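Local atomic coordinates of disulfide bond protein A (PDB entry 3BCI), a protein that is a thioredoxin-family thiol:disulfide oxidoreductase of Staphylococcus aureus that probably introduces disulfide bonds into folding proteins. Residues P13-Y18 / A153-E158; L57-I62 / N94-T99. All coordinates share one frame; numbering follows the deposited sequence.

Contact 1 of 2, residues P13-Y18 / A153-E158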
ATOM      1  N   PRO A  13       8.919  -2.126  16.058  1.00 31.94           N
ATOM      2  CA  PRO A  13       8.400  -3.218  15.234  1.00 30.13           C
ATOM      3  C   PRO A  13       8.183  -2.782  13.777  1.00 27.76           C
ATOM      4  O   PRO A  13       7.768  -1.657  13.505  1.00 25.22           O
ATOM      5  CB  PRO A  13       7.075  -3.556  15.916  1.00 28.63           C
ATOM      6  CG  PRO A  13       7.353  -3.256  17.369  1.00 31.59           C
ATOM      7  CD  PRO A  13       8.131  -1.967  17.298  1.00 28.92           C
ATOM      8  N   LEU A  14       8.484  -3.669  12.839  1.00 23.17           N
ATOM      9  CA  LEU A  14       8.239  -3.372  11.434  1.00 25.79           C
ATOM     10  C   LEU A  14       7.073  -4.254  10.980  1.00 27.22           C
ATOM     11  O   LEU A  14       7.160  -5.482  11.024  1.00 24.25           O
ATOM     12  CB  LEU A  14       9.460  -3.688  10.578  1.00 26.23           C
ATOM     13  CG  LEU A  14       9.161  -3.839   9.079  1.00 30.80           C
ATOM     14  CD1 LEU A  14       8.865  -2.483   8.440  1.00 29.25           C
ATOM     15  CD2 LEU A  14      10.350  -4.492   8.405  1.00 40.69           C
ATOM     16  N   VAL A  15       5.980  -3.629  10.559  1.00 21.36           N
ATOM     17  CA  VAL A  15       4.821  -4.380  10.089  1.00 22.62           C
ATOM     18  C   VAL A  15       4.787  -4.322   8.563  1.00 26.84           C
ATOM     19  O   VAL A  15       4.713  -3.242   7.972  1.00 24.56           O
ATOM     20  CB  VAL A  15       3.508  -3.791  10.647  1.00 25.90           C
ATOM     21  CG1 VAL A  15       2.314  -4.572  10.108  1.00 16.26           C
ATOM     22  CG2 VAL A  15       3.530  -3.826  12.179  1.00 23.95           C
ATOM     23  N   VAL A  16       4.849  -5.489   7.927  1.00 22.65           N
ATOM     24  CA  VAL A  16       4.833  -5.562   6.471  1.00 19.81           C
ATOM     25  C   VAL A  16       3.596  -6.299   5.977  1.00 23.02           C
ATOM     26  O   VAL A  16       3.282  -7.400   6.444  1.00 24.32           O
ATOM     27  CB  VAL A  16       6.072  -6.306   5.920  1.00 24.24           C
ATOM     28  CG1 VAL A  16       6.036  -6.305   4.390  1.00 25.47           C
ATOM     29  CG2 VAL A  16       7.350  -5.656   6.428  1.00 28.10           C
ATOM     30  N   VAL A  17       2.894  -5.682   5.035  1.00 22.02           N
ATOM     31  CA  VAL A  17       1.707  -6.288   4.447  1.00 21.67           C
ATOM     32  C   VAL A  17       1.980  -6.435   2.956  1.00 23.54           C
ATOM     33  O   VAL A  17       2.341  -5.466   2.287  1.00 22.05           O
ATOM     34  CB  VAL A  17       0.443  -5.413   4.651  1.00 25.05           C
ATOM     35  CG1 VAL A  17      -0.725  -5.951   3.799  1.00 22.90           C
ATOM     36  CG2 VAL A  17       0.041  -5.422   6.122  1.00 21.89           C
ATOM     37  N   TYR A  18       1.836  -7.659   2.457  1.00 22.25           N
ATOM     38  CA  TYR A  18       2.045  -7.959   1.043  1.00 22.98           C
ATOM     39  C   TYR A  18       0.690  -8.016   0.364  1.00 24.45           C
ATOM     40  O   TYR A  18      -0.236  -8.641   0.879  1.00 26.72           O
ATOM     41  CB  TYR A  18       2.752  -9.308   0.891  1.00 21.35           C
ATOM     42  CG  TYR A  18       4.195  -9.302   1.335  1.00 27.89           C
ATOM     43  CD1 TYR A  18       5.211  -8.914   0.460  1.00 24.06           C
ATOM     44  CD2 TYR A  18       4.549  -9.706   2.622  1.00 23.45           C
ATOM     45  CE1 TYR A  18       6.545  -8.939   0.852  1.00 26.40           C
ATOM     46  CE2 TYR A  18       5.879  -9.732   3.029  1.00 31.34           C
ATOM     47  CZ  TYR A  18       6.872  -9.352   2.139  1.00 27.90           C
ATOM     48  OH  TYR A  18       8.191  -9.419   2.519  1.00 28.06           O
ATOM     49  N   ALA A 153       0.795 -10.897   6.180  1.00 27.55           N
ATOM     50  CA  ALA A 153       1.444  -9.868   6.977  1.00 22.29           C
ATOM     51  C   ALA A 153       2.471 -10.462   7.919  1.00 23.74           C
ATOM     52  O   ALA A 153       2.321 -11.588   8.384  1.00 23.96           O
ATOM     53  CB  ALA A 153       0.392  -9.083   7.763  1.00 23.63           C
ATOM     54  N   PHE A 154       3.520  -9.691   8.182  1.00 22.86           N
ATOM     55  CA  PHE A 154       4.601 -10.105   9.062  1.00 24.93           C
ATOM     56  C   PHE A 154       4.993  -8.943   9.970  1.00 28.31           C
ATOM     57  O   PHE A 154       4.926  -7.782   9.569  1.00 25.65           O
ATOM     58  CB  PHE A 154       5.820 -10.521   8.229  1.00 21.55           C
ATOM     59  CG  PHE A 154       5.572 -11.711   7.343  1.00 27.19           C
ATOM     60  CD1 PHE A 154       5.880 -12.995   7.779  1.00 24.99           C
ATOM     61  CD2 PHE A 154       5.022 -11.548   6.076  1.00 26.34           C
ATOM     62  CE1 PHE A 154       5.641 -14.104   6.960  1.00 31.66           C
ATOM     63  CE2 PHE A 154       4.780 -12.646   5.250  1.00 29.73           C
ATOM     64  CZ  PHE A 154       5.089 -13.926   5.690  1.00 30.37           C
ATOM     65  N   ILE A 155       5.390  -9.263  11.196  1.00 23.05           N
ATOM     66  CA  ILE A 155       5.834  -8.252  12.147  1.00 25.79           C
ATOM     67  C   ILE A 155       7.222  -8.715  12.566  1.00 23.82           C
ATOM     68  O   ILE A 155       7.377  -9.758  13.202  1.00 22.60           O
ATOM     69  CB  ILE A 155       4.893  -8.158  13.364  1.00 26.88           C
ATOM     70  CG1 ILE A 155       3.489  -7.750  12.894  1.00 27.13           C
ATOM     71  CG2 ILE A 155       5.435  -7.135  14.354  1.00 23.88           C
ATOM     72  CD1 ILE A 155       2.481  -7.540  14.008  1.00 24.19           C
ATOM     73  N   ASN A 156       8.229  -7.937  12.185  1.00 24.75           N
ATOM     74  CA  ASN A 156       9.619  -8.280  12.449  1.00 27.08           C
ATOM     75  C   ASN A 156       9.886  -9.683  11.921  1.00 31.44           C
ATOM     76  O   ASN A 156      10.571 -10.484  12.560  1.00 29.12           O
ATOM     77  CB  ASN A 156       9.946  -8.209  13.944  1.00 25.00           C
ATOM     78  CG  ASN A 156       9.978  -6.786  14.463  1.00 25.90           C
ATOM     79  OD1 ASN A 156      10.128  -5.837  13.691  1.00 27.13           O
ATOM     80  ND2 ASN A 156       9.849  -6.630  15.774  1.00 31.14           N
ATOM     81  N   GLY A 157       9.314  -9.976  10.755  1.00 23.32           N
ATOM     82  CA  GLY A 157       9.518 -11.269  10.130  1.00 21.80           C
ATOM     83  C   GLY A 157       8.679 -12.415  10.650  1.00 25.70           C
ATOM     84  O   GLY A 157       8.782 -13.518  10.126  1.00 25.49           O
ATOM     85  N   GLU A 158       7.871 -12.172  11.680  1.00 23.10           N
ATOM     86  CA  GLU A 158       7.009 -13.210  12.247  1.00 27.26           C
ATOM     87  C   GLU A 158       5.648 -13.102  11.572  1.00 23.52           C
ATOM     88  O   GLU A 158       5.070 -12.015  11.483  1.00 20.99           O
ATOM     89  CB  GLU A 158       6.859 -13.016  13.761  1.00 28.27           C
ATOM     90  CG  GLU A 158       8.149 -13.202  14.535  1.00 46.90           C
ATOM     91  CD  GLU A 158       8.396 -14.648  14.927  1.00 54.78           C
ATOM     92  OE1 GLU A 158       8.012 -15.558  14.158  1.00 49.44           O
ATOM     93  OE2 GLU A 158       8.984 -14.871  16.005  1.00 61.12           O
TER
HETATM   94  O   HOH W   1       8.060  -7.797   9.263  1.00 30.74           O

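Contact 2 of 2, residues L57-I62 / N94-T99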
ATOM      1  N   LEU A  57      -1.856  -8.593 -10.674  1.00 34.33           N
ATOM      2  CA  LEU A  57      -3.186  -8.789 -11.237  1.00 34.39           C
ATOM      3  C   LEU A  57      -3.529  -7.973 -12.484  1.00 31.78           C
ATOM      4  O   LEU A  57      -4.679  -7.580 -12.678  1.00 36.70           O
ATOM      5  CB  LEU A  57      -4.230  -8.546 -10.144  1.00 27.07           C
ATOM      6  CG  LEU A  57      -4.170  -9.592  -9.023  1.00 36.91           C
ATOM      7  CD1 LEU A  57      -5.125  -9.220  -7.898  1.00 29.59           C
ATOM      8  CD2 LEU A  57      -4.526 -10.969  -9.598  1.00 29.89           C
ATOM      9  N   GLY A  58      -2.542  -7.733 -13.340  1.00 35.72           N
ATOM     10  CA  GLY A  58      -2.806  -6.972 -14.549  1.00 35.73           C
ATOM     11  C   GLY A  58      -1.767  -5.898 -14.806  1.00 40.56           C
ATOM     12  O   GLY A  58      -1.067  -5.474 -13.890  1.00 34.25           O
ATOM     13  N   LYS A  59      -1.679  -5.443 -16.052  1.00 34.82           N
ATOM     14  CA  LYS A  59      -0.703  -4.427 -16.425  1.00 36.78           C
ATOM     15  C   LYS A  59      -0.923  -3.090 -15.732  1.00 30.39           C
ATOM     16  O   LYS A  59      -0.015  -2.269 -15.674  1.00 34.20           O
ATOM     17  CB  LYS A  59      -0.700  -4.227 -17.945  1.00 40.53           C
ATOM     18  CG  LYS A  59      -2.065  -3.942 -18.529  1.00 54.13           C
ATOM     19  CD  LYS A  59      -2.037  -3.810 -20.052  1.00 67.74           C
ATOM     20  CE  LYS A  59      -1.585  -2.429 -20.522  1.00 73.72           C
ATOM     21  NZ  LYS A  59      -0.108  -2.236 -20.503  1.00 83.73           N
ATOM     22  N   ASP A  60      -2.121  -2.871 -15.201  1.00 31.83           N
ATOM     23  CA  ASP A  60      -2.414  -1.623 -14.514  1.00 31.17           C
ATOM     24  C   ASP A  60      -2.039  -1.680 -13.031  1.00 34.25           C
ATOM     25  O   ASP A  60      -2.001  -0.652 -12.358  1.00 29.97           O
ATOM     26  CB  ASP A  60      -3.896  -1.268 -14.677  1.00 32.87           C
ATOM     27  CG  ASP A  60      -4.821  -2.341 -14.140  1.00 36.87           C
ATOM     28  OD1 ASP A  60      -4.614  -3.534 -14.461  1.00 32.96           O
ATOM     29  OD2 ASP A  60      -5.766  -1.988 -13.405  1.00 32.17           O
ATOM     30  N   SER A  61      -1.757  -2.880 -12.527  1.00 28.28           N
ATOM     31  CA  SER A  61      -1.377  -3.054 -11.125  1.00 31.64           C
ATOM     32  C   SER A  61      -0.131  -2.254 -10.786  1.00 25.56           C
ATOM     33  O   SER A  61      -0.081  -1.566  -9.770  1.00 27.56           O
ATOM     34  CB  SER A  61      -1.108  -4.532 -10.806  1.00 29.29           C
ATOM     35  OG  SER A  61      -2.303  -5.225 -10.492  1.00 44.87           O
ATOM     36  N   ILE A  62       0.874  -2.348 -11.647  1.00 24.26           N
ATOM     37  CA  ILE A  62       2.137  -1.649 -11.440  1.00 23.83           C
ATOM     38  C   ILE A  62       1.959  -0.134 -11.510  1.00 28.86           C
ATOM     39  O   ILE A  62       2.677   0.612 -10.842  1.00 24.59           O
ATOM     40  CB  ILE A  62       3.191  -2.098 -12.490  1.00 29.19           C
ATOM     41  CG1 ILE A  62       4.585  -1.623 -12.080  1.00 30.92           C
ATOM     42  CG2 ILE A  62       2.827  -1.549 -13.868  1.00 31.51           C
ATOM     43  CD1 ILE A  62       5.105  -2.278 -10.801  1.00 30.14           C
ATOM     44  N   ASN A  94     -10.358  -8.264 -13.305  1.00 43.97           N
ATOM     45  CA  ASN A  94     -10.093  -8.562 -14.708  1.00 45.14           C
ATOM     46  C   ASN A  94     -10.113  -7.287 -15.541  1.00 45.13           C
ATOM     47  O   ASN A  94      -9.753  -7.295 -16.718  1.00 52.66           O
ATOM     48  CB  ASN A  94     -11.095  -9.579 -15.251  1.00 49.90           C
ATOM     49  CG  ASN A  94     -10.882 -10.963 -14.670  1.00 58.42           C
ATOM     50  OD1 ASN A  94      -9.765 -11.492 -14.687  1.00 61.19           O
ATOM     51  ND2 ASN A  94     -11.950 -11.560 -14.153  1.00 58.93           N
ATOM     52  N   LYS A  95     -10.531  -6.192 -14.916  1.00 41.20           N
ATOM     53  CA  LYS A  95     -10.574  -4.893 -15.575  1.00 43.68           C
ATOM     54  C   LYS A  95      -9.293  -4.139 -15.236  1.00 44.49           C
ATOM     55  O   LYS A  95      -8.762  -4.275 -14.132  1.00 37.39           O
ATOM     56  CB  LYS A  95     -11.749  -4.058 -15.064  1.00 45.75           C
ATOM     57  CG  LYS A  95     -13.133  -4.536 -15.450  1.00 56.11           C
ATOM     58  CD  LYS A  95     -14.176  -3.678 -14.744  1.00 64.93           C
ATOM     59  CE  LYS A  95     -15.589  -3.992 -15.203  1.00 73.71           C
ATOM     60  NZ  LYS A  95     -15.823  -3.558 -16.608  1.00 80.71           N
ATOM     61  N   GLU A  96      -8.796  -3.349 -16.181  1.00 42.37           N
ATOM     62  CA  GLU A  96      -7.606  -2.548 -15.932  1.00 43.01           C
ATOM     63  C   GLU A  96      -8.137  -1.206 -15.438  1.00 37.93           C
ATOM     64  O   GLU A  96      -7.979  -0.180 -16.099  1.00 43.82           O
ATOM     65  CB  GLU A  96      -6.799  -2.356 -17.219  1.00 42.99           C
ATOM     66  CG  GLU A  96      -6.495  -3.646 -17.960  1.00 57.42           C
ATOM     67  CD  GLU A  96      -5.559  -3.438 -19.134  1.00 61.02           C
ATOM     68  OE1 GLU A  96      -5.510  -2.309 -19.667  1.00 71.95           O
ATOM     69  OE2 GLU A  96      -4.879  -4.407 -19.532  1.00 63.94           O
ATOM     70  N   TRP A  97      -8.777  -1.229 -14.272  1.00 35.81           N
ATOM     71  CA  TRP A  97      -9.368  -0.031 -13.694  1.00 27.45           C
ATOM     72  C   TRP A  97      -8.384   0.975 -13.101  1.00 35.31           C
ATOM     73  O   TRP A  97      -8.754   2.124 -12.857  1.00 31.35           O
ATOM     74  CB  TRP A  97     -10.404  -0.413 -12.631  1.00 35.24           C
ATOM     75  CG  TRP A  97      -9.845  -1.166 -11.453  1.00 39.09           C
ATOM     76  CD1 TRP A  97      -9.609  -2.509 -11.369  1.00 36.24           C
ATOM     77  CD2 TRP A  97      -9.462  -0.613 -10.186  1.00 31.69           C
ATOM     78  NE1 TRP A  97      -9.105  -2.827 -10.128  1.00 32.62           N
ATOM     79  CE2 TRP A  97      -9.004  -1.681  -9.383  1.00 35.87           C
ATOM     80  CE3 TRP A  97      -9.460   0.683  -9.654  1.00 31.51           C
ATOM     81  CZ2 TRP A  97      -8.549  -1.493  -8.069  1.00 30.81           C
ATOM     82  CZ3 TRP A  97      -9.009   0.872  -8.350  1.00 26.83           C
ATOM     83  CH2 TRP A  97      -8.559  -0.214  -7.573  1.00 31.72           C
ATOM     84  N   LEU A  98      -7.141   0.559 -12.860  1.00 33.79           N
ATOM     85  CA  LEU A  98      -6.143   1.472 -12.303  1.00 34.19           C
ATOM     86  C   LEU A  98      -5.531   2.332 -13.406  1.00 27.24           C
ATOM     87  O   LEU A  98      -4.343   2.240 -13.704  1.00 31.80           O
ATOM     88  CB  LEU A  98      -5.045   0.697 -11.563  1.00 24.39           C
ATOM     89  CG  LEU A  98      -5.462   0.104 -10.213  1.00 34.02           C
ATOM     90  CD1 LEU A  98      -4.424  -0.902  -9.739  1.00 33.48           C
ATOM     91  CD2 LEU A  98      -5.631   1.232  -9.196  1.00 25.13           C
ATOM     92  N   THR A  99      -6.364   3.177 -14.001  1.00 29.29           N
ATOM     93  CA  THR A  99      -5.943   4.069 -15.072  1.00 31.62           C
ATOM     94  C   THR A  99      -5.312   5.333 -14.490  1.00 28.66           C
ATOM     95  O   THR A  99      -5.499   5.649 -13.318  1.00 31.01           O
ATOM     96  CB  THR A  99      -7.145   4.485 -15.931  1.00 32.72           C
ATOM     97  OG1 THR A  99      -8.054   5.252 -15.131  1.00 31.77           O
ATOM     98  CG2 THR A  99      -7.879   3.247 -16.461  1.00 31.94           C
TER

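Contact 1 of 2, residues P13-Y18 / A153-E158
P13, just before strand 14-19, lies beside N156; its CB is 4.1 Å from N156 ND2. P13 CB also packs on I155 CG2. At L14 both backbone polar atoms face N156. L14 N gives its hydrogen to N156 OD1 at 2.9 Å, from above the carbonyl plane of that side chain. The side chain thus accepts where strand 152-155 has ended. N156 N returns a bond to L14 O, which also takes a hydrogen from a water that accepts from G157 N. V15 sits in a non-hydrogen-bonded pair with I155; V15 CG2 lies anti to the carbonyl carbon and meets I155 CG1 at 4.0 Å. V16 and F154 form the hydrogen-bonded pair: V16 N reaches F154 O at 2.8 Å, almost straight (174°), and F154 N donates back to V16 O. V17 touches A153, CG2 to CB. The Y18 ring meets the F154 ring rim to rim, CE2 to CD2 at 3.6 Å, with planes at 84°. The type I' turn from I155 to E158 leads to strand 158-159. Strand 48-53 pairs in parallel with the far side of 14-19. With hairpin 152-159, and helix 166-174 covering A153 and I155, this is the mixed sheet of the thioredoxin fold.

Contact 2 of 2, residues L57-I62 / N94-T99
D60 reaches across to the backbone of 96-98 and carries the tight part of this contact. Its OD2 accepts the N-H of L98 at 2.9 Å, with an N-H...O angle of 160°. The oxygen uses its anti lone pair, the one turned away from OD1. CG of D60 stands between the backbone N and the carbonyl carbon (chi1 59°), which places D60 CG 3.3 Å from E96 CA. The carboxylate also lies against E96, with D60 OD2 3.2 Å from E96 CA. L98 packs back on D60: its CB is 3.3 Å from D60 OD2 and 3.4 Å from D60 O. L98 CD1 reaches on to S61 CA at 4.0 Å.

The other carboxylate oxygen, D60 OD1, forms a salt bridge with K22. K22 NZ also donates to L57 O and K95 O, so one ammonium group ties both segments together. The nearby ammonium group would be expected to favour an ionised D60.

In the DsbA variant of the thioredoxin fold, a helical region is inserted into the thioredoxin core. The contact joins the start of helix 61-74 to the loop between helices 79-88 and 100-108. Inverse gamma turns centred on E96 and L98 shape that loop. W97 turns away from 57-62, and L98 CG sits over the centre of its ring.

The outer side is exposed, and its charges are not paired across the contact. There the K59 chain crosses E96 with its methylenes. K59 CG and CD each lie 3.0 Å from E96 OE2, a short approach whose detail is doubtful. The lysine chain bends at chi3 (-81°) and again at chi4, and K59 NZ stays 5.3 Å from E96 OE2.

Overall arrangement
The two contacts lie on opposite sides of the chain's centre, with their own centres 26 Å apart. They do not touch, and their nearest atoms are about 10 Å apart. No helix or strand is common to both. Contact 1 joins two strands of the central sheet and closes a long sequence span that includes all of contact 2. Contact 2 joins loop segments and a helix start. Each is partly buried. Contact 1 relies on repeated backbone bonds and apolar side chains, and its exposed end is the turn. Contact 2 has a single direct hydrogen bond, made by a buried carboxylate, and its exposed side is charged.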